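Local coordinates for protein R.MvaI (Kocuria varians, PDB 2OA9) that probably cuts double-stranded DNA as a monomeric, metal-dependent restriction endonuclease that recognises its target sequence asymmetrically, at residues T85-R90 with N146-S151. Sequence-based numbering, arbitrary orientation.
Sequences TMLRNR and NSVYWS
Met-86 and Leu-87 reach from helix 83-91 to one methyl of Val-148 on strand 143-151. The contact is small and apolar. No hydrogen bond crosses it, and about 115 Å² is buried in all. The backbones stay well apart, with 8.8 Å between Leu-87 CA and Val-148 CA, so the side chains alone bridge the gap.

Met-86 makes the nearer approach. Its CG is anti to the backbone N (chi1 -177°), and the chain then turns at chi2 and again at chi3. This carries the terminal methyl across to the strand, where Met-86 CE lies 3.6 Å from Val-148 CG2. The two side chains run past each other in opposite directions. Leu-87, one residue on, also points toward the strand. Its CD2 branch does the touching, with Leu-87 CD2 4.0 Å from Val-148 CG2. Val-148 therefore meets both helix residues with a single branch.

Arg-90 lies one turn after Met-86 and is bonded to it through the backbone, from Arg-90 N to Met-86 O (2.8 Å). Its guanidinium covers the thioether: Met-86 SD sits 3.6 Å above the plane of the Arg-90 guanidinium, over its centre. The arginine also forms a long, weak ion pair with Asp-145, just before the strand segment.

Leu-87 and Val-148 are buried. Leu-87 also packs on Leu-134 of strand 131-138, Ile-213 of strand 207-215 and Leu-102 of strand 100-106. Val-148 bonds through its backbone to Leu-134 and rests on Pro-77 and Pro-80. Helix 83-91 thus touches two antiparallel sheets, meeting edge strand 143-151 of the three-stranded one and inner strands of the five-stranded one.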
ATOM      1  N   THR A  85      -0.075  16.378 -15.664  1.00 14.04           N
ATOM      2  CA  THR A  85       0.594  17.476 -16.332  1.00 13.96           C
ATOM      3  C   THR A  85       0.080  18.844 -15.902  1.00 13.61           C
ATOM      4  O   THR A  85       0.844  19.758 -15.645  1.00 14.10           O
ATOM      5  CB  THR A  85       0.497  17.330 -17.848  1.00 15.36           C
ATOM      6  OG1 THR A  85       1.072  16.058 -18.235  1.00 15.79           O
ATOM      7  CG2 THR A  85       1.254  18.441 -18.579  1.00 14.62           C
ATOM      8  N   MET A  86      -1.252  18.990 -15.793  1.00 13.94           N
ATOM      9  CA  MET A  86      -1.785  20.256 -15.278  1.00 15.20           C
ATOM     10  C   MET A  86      -1.295  20.540 -13.874  1.00 13.88           C
ATOM     11  O   MET A  86      -0.928  21.657 -13.531  1.00 14.83           O
ATOM     12  CB  MET A  86      -3.307  20.278 -15.300  1.00 14.69           C
ATOM     13  CG  MET A  86      -3.923  21.590 -14.851  1.00 16.03           C
ATOM     14  SD  MET A  86      -4.172  21.723 -13.034  1.00 16.73           S
ATOM     15  CE  MET A  86      -5.438  20.531 -12.879  1.00 18.88           C
ATOM     16  N   LEU A  87      -1.305  19.517 -13.023  1.00 13.27           N
ATOM     17  CA  LEU A  87      -0.964  19.713 -11.633  1.00 13.33           C
ATOM     18  C   LEU A  87       0.468  20.177 -11.494  1.00 14.00           C
ATOM     19  O   LEU A  87       0.781  21.087 -10.732  1.00 14.14           O
ATOM     20  CB  LEU A  87      -1.167  18.446 -10.817  1.00 13.92           C
ATOM     21  CG  LEU A  87      -2.594  17.987 -10.576  1.00 13.39           C
ATOM     22  CD1 LEU A  87      -2.570  16.585  -9.948  1.00 13.99           C
ATOM     23  CD2 LEU A  87      -3.363  18.957  -9.686  1.00 15.58           C
ATOM     24  N   ARG A  88       1.372  19.561 -12.232  1.00 13.05           N
ATOM     25  CA  ARG A  88       2.761  19.939 -12.075  1.00 13.83           C
ATOM     26  C   ARG A  88       3.029  21.347 -12.605  1.00 12.42           C
ATOM     27  O   ARG A  88       3.709  22.130 -11.944  1.00 12.80           O
ATOM     28  CB  ARG A  88       3.694  18.870 -12.677  1.00 15.18           C
ATOM     29  CG  ARG A  88       3.955  18.942 -14.110  1.00 18.00           C
ATOM     30  CD  ARG A  88       4.976  17.877 -14.589  1.00 16.73           C
ATOM     31  NE  ARG A  88       4.969  17.935 -15.998  1.00 17.88           N
ATOM     32  CZ  ARG A  88       5.756  18.726 -16.717  1.00 15.38           C
ATOM     33  NH1 ARG A  88       6.643  19.546 -16.140  1.00 14.88           N
ATOM     34  NH2 ARG A  88       5.634  18.745 -18.037  1.00 17.72           N
ATOM     35  N   ASN A  89       2.464  21.638 -13.784  1.00 13.07           N
ATOM     36  CA  ASN A  89       2.743  22.913 -14.427  1.00 12.03           C
ATOM     37  C   ASN A  89       2.057  24.055 -13.660  1.00 12.24           C
ATOM     38  O   ASN A  89       2.658  25.102 -13.441  1.00 15.19           O
ATOM     39  CB  ASN A  89       2.315  22.925 -15.862  1.00 11.86           C
ATOM     40  CG  ASN A  89       3.374  22.323 -16.768  1.00 12.90           C
ATOM     41  OD1 ASN A  89       4.510  22.291 -16.375  1.00 18.23           O
ATOM     42  ND2 ASN A  89       2.994  21.811 -17.912  1.00 18.36           N
ATOM     43  N   ARG A  90       0.823  23.850 -13.222  1.00 10.87           N
ATOM     44  CA  ARG A  90       0.069  24.917 -12.565  1.00 11.70           C
ATOM     45  C   ARG A  90       0.495  25.092 -11.111  1.00 10.39           C
ATOM     46  O   ARG A  90       0.758  26.205 -10.675  1.00 11.98           O
ATOM     47  CB  ARG A  90      -1.437  24.691 -12.664  1.00 11.50           C
ATOM     48  CG  ARG A  90      -2.242  25.841 -12.107  1.00 11.81           C
ATOM     49  CD  ARG A  90      -3.713  25.620 -12.124  1.00 11.94           C
ATOM     50  NE  ARG A  90      -4.267  25.521 -13.467  1.00  9.88           N
ATOM     51  CZ  ARG A  90      -5.529  25.158 -13.692  1.00 10.56           C
ATOM     52  NH1 ARG A  90      -6.337  24.840 -12.689  1.00 13.05           N
ATOM     53  NH2 ARG A  90      -5.979  25.064 -14.937  1.00 12.41           N
ATOM     54  N   ASN A 146     -11.142  21.853  -7.251  1.00 13.45           N
ATOM     55  CA  ASN A 146     -11.384  20.486  -6.794  1.00 12.86           C
ATOM     56  C   ASN A 146     -11.800  19.592  -7.977  1.00 14.00           C
ATOM     57  O   ASN A 146     -12.505  18.586  -7.812  1.00 15.54           O
ATOM     58  CB  ASN A 146     -12.390  20.449  -5.640  1.00 12.79           C
ATOM     59  CG  ASN A 146     -13.747  20.862  -6.052  1.00 14.90           C
ATOM     60  OD1 ASN A 146     -13.970  21.395  -7.145  1.00 15.58           O
ATOM     61  ND2 ASN A 146     -14.697  20.628  -5.145  1.00 16.38           N
ATOM     62  N   SER A 147     -11.330  19.935  -9.161  1.00 14.18           N
ATOM     63  CA  SER A 147     -11.673  19.228 -10.392  1.00 14.48           C
ATOM     64  C   SER A 147     -10.991  17.906 -10.623  1.00 14.30           C
ATOM     65  O   SER A 147     -11.547  17.047 -11.354  1.00 15.56           O
ATOM     66  CB  SER A 147     -11.457  20.143 -11.601  1.00 14.77           C
ATOM     67  OG  SER A 147     -10.077  20.367 -11.843  1.00 18.48           O
ATOM     68  N   VAL A 148      -9.823  17.713 -10.035  1.00 13.56           N
ATOM     69  CA  VAL A 148      -9.034  16.522 -10.252  1.00 13.23           C
ATOM     70  C   VAL A 148      -9.565  15.409  -9.355  1.00 13.22           C
ATOM     71  O   VAL A 148      -9.771  15.618  -8.148  1.00 14.81           O
ATOM     72  CB  VAL A 148      -7.515  16.801  -9.996  1.00 15.28           C
ATOM     73  CG1 VAL A 148      -6.759  15.524 -10.080  1.00 16.08           C
ATOM     74  CG2 VAL A 148      -6.957  17.840 -11.002  1.00 15.21           C
ATOM     75  N   TYR A 149      -9.830  14.235  -9.937  1.00 14.45           N
ATOM     76  CA  TYR A 149     -10.407  13.143  -9.149  1.00 13.79           C
ATOM     77  C   TYR A 149     -10.063  11.793  -9.680  1.00 14.22           C
ATOM     78  O   TYR A 149      -9.661  11.652 -10.828  1.00 14.52           O
ATOM     79  CB  TYR A 149     -11.945  13.280  -8.985  1.00 15.05           C
ATOM     80  CG  TYR A 149     -12.803  13.046 -10.227  1.00 16.13           C
ATOM     81  CD1 TYR A 149     -12.992  11.778 -10.743  1.00 18.14           C
ATOM     82  CD2 TYR A 149     -13.481  14.097 -10.808  1.00 20.47           C
ATOM     83  CE1 TYR A 149     -13.823  11.563 -11.838  1.00 17.81           C
ATOM     84  CE2 TYR A 149     -14.311  13.904 -11.906  1.00 19.25           C
ATOM     85  CZ  TYR A 149     -14.471  12.640 -12.416  1.00 20.17           C
ATOM     86  OH  TYR A 149     -15.265  12.517 -13.536  1.00 23.16           O
ATOM     87  N   TRP A 150     -10.239  10.813  -8.816  1.00 14.42           N
ATOM     88  CA  TRP A 150     -10.145   9.383  -9.123  1.00 14.80           C
ATOM     89  C   TRP A 150     -11.518   8.819  -8.933  1.00 15.86           C
ATOM     90  O   TRP A 150     -12.110   8.998  -7.870  1.00 15.89           O
ATOM     91  CB  TRP A 150      -9.198   8.646  -8.138  1.00 14.53           C
ATOM     92  CG  TRP A 150      -7.763   9.022  -8.192  1.00 15.70           C
ATOM     93  CD1 TRP A 150      -6.769   8.353  -8.844  1.00 16.21           C
ATOM     94  CD2 TRP A 150      -7.139  10.144  -7.564  1.00 15.34           C
ATOM     95  NE1 TRP A 150      -5.560   8.969  -8.647  1.00 15.94           N
ATOM     96  CE2 TRP A 150      -5.760  10.099  -7.889  1.00 15.94           C
ATOM     97  CE3 TRP A 150      -7.602  11.208  -6.782  1.00 17.00           C
ATOM     98  CZ2 TRP A 150      -4.869  11.071  -7.447  1.00 18.87           C
ATOM     99  CZ3 TRP A 150      -6.721  12.153  -6.341  1.00 15.82           C
ATOM    100  CH2 TRP A 150      -5.357  12.082  -6.669  1.00 17.98           C
ATOM    101  N   SER A 151     -12.075   8.139  -9.920  1.00 15.45           N
ATOM    102  CA  SER A 151     -13.350   7.489  -9.685  1.00 15.73           C
ATOM    103  C   SER A 151     -13.249   6.303  -8.745  1.00 15.34           C
ATOM    104  O   SER A 151     -12.210   5.630  -8.691  1.00 15.98           O
ATOM    105  CB  SER A 151     -13.938   6.992 -11.023  1.00 15.54           C
ATOM    106  OG  SER A 151     -13.099   6.014 -11.613  1.00 19.35           O
TER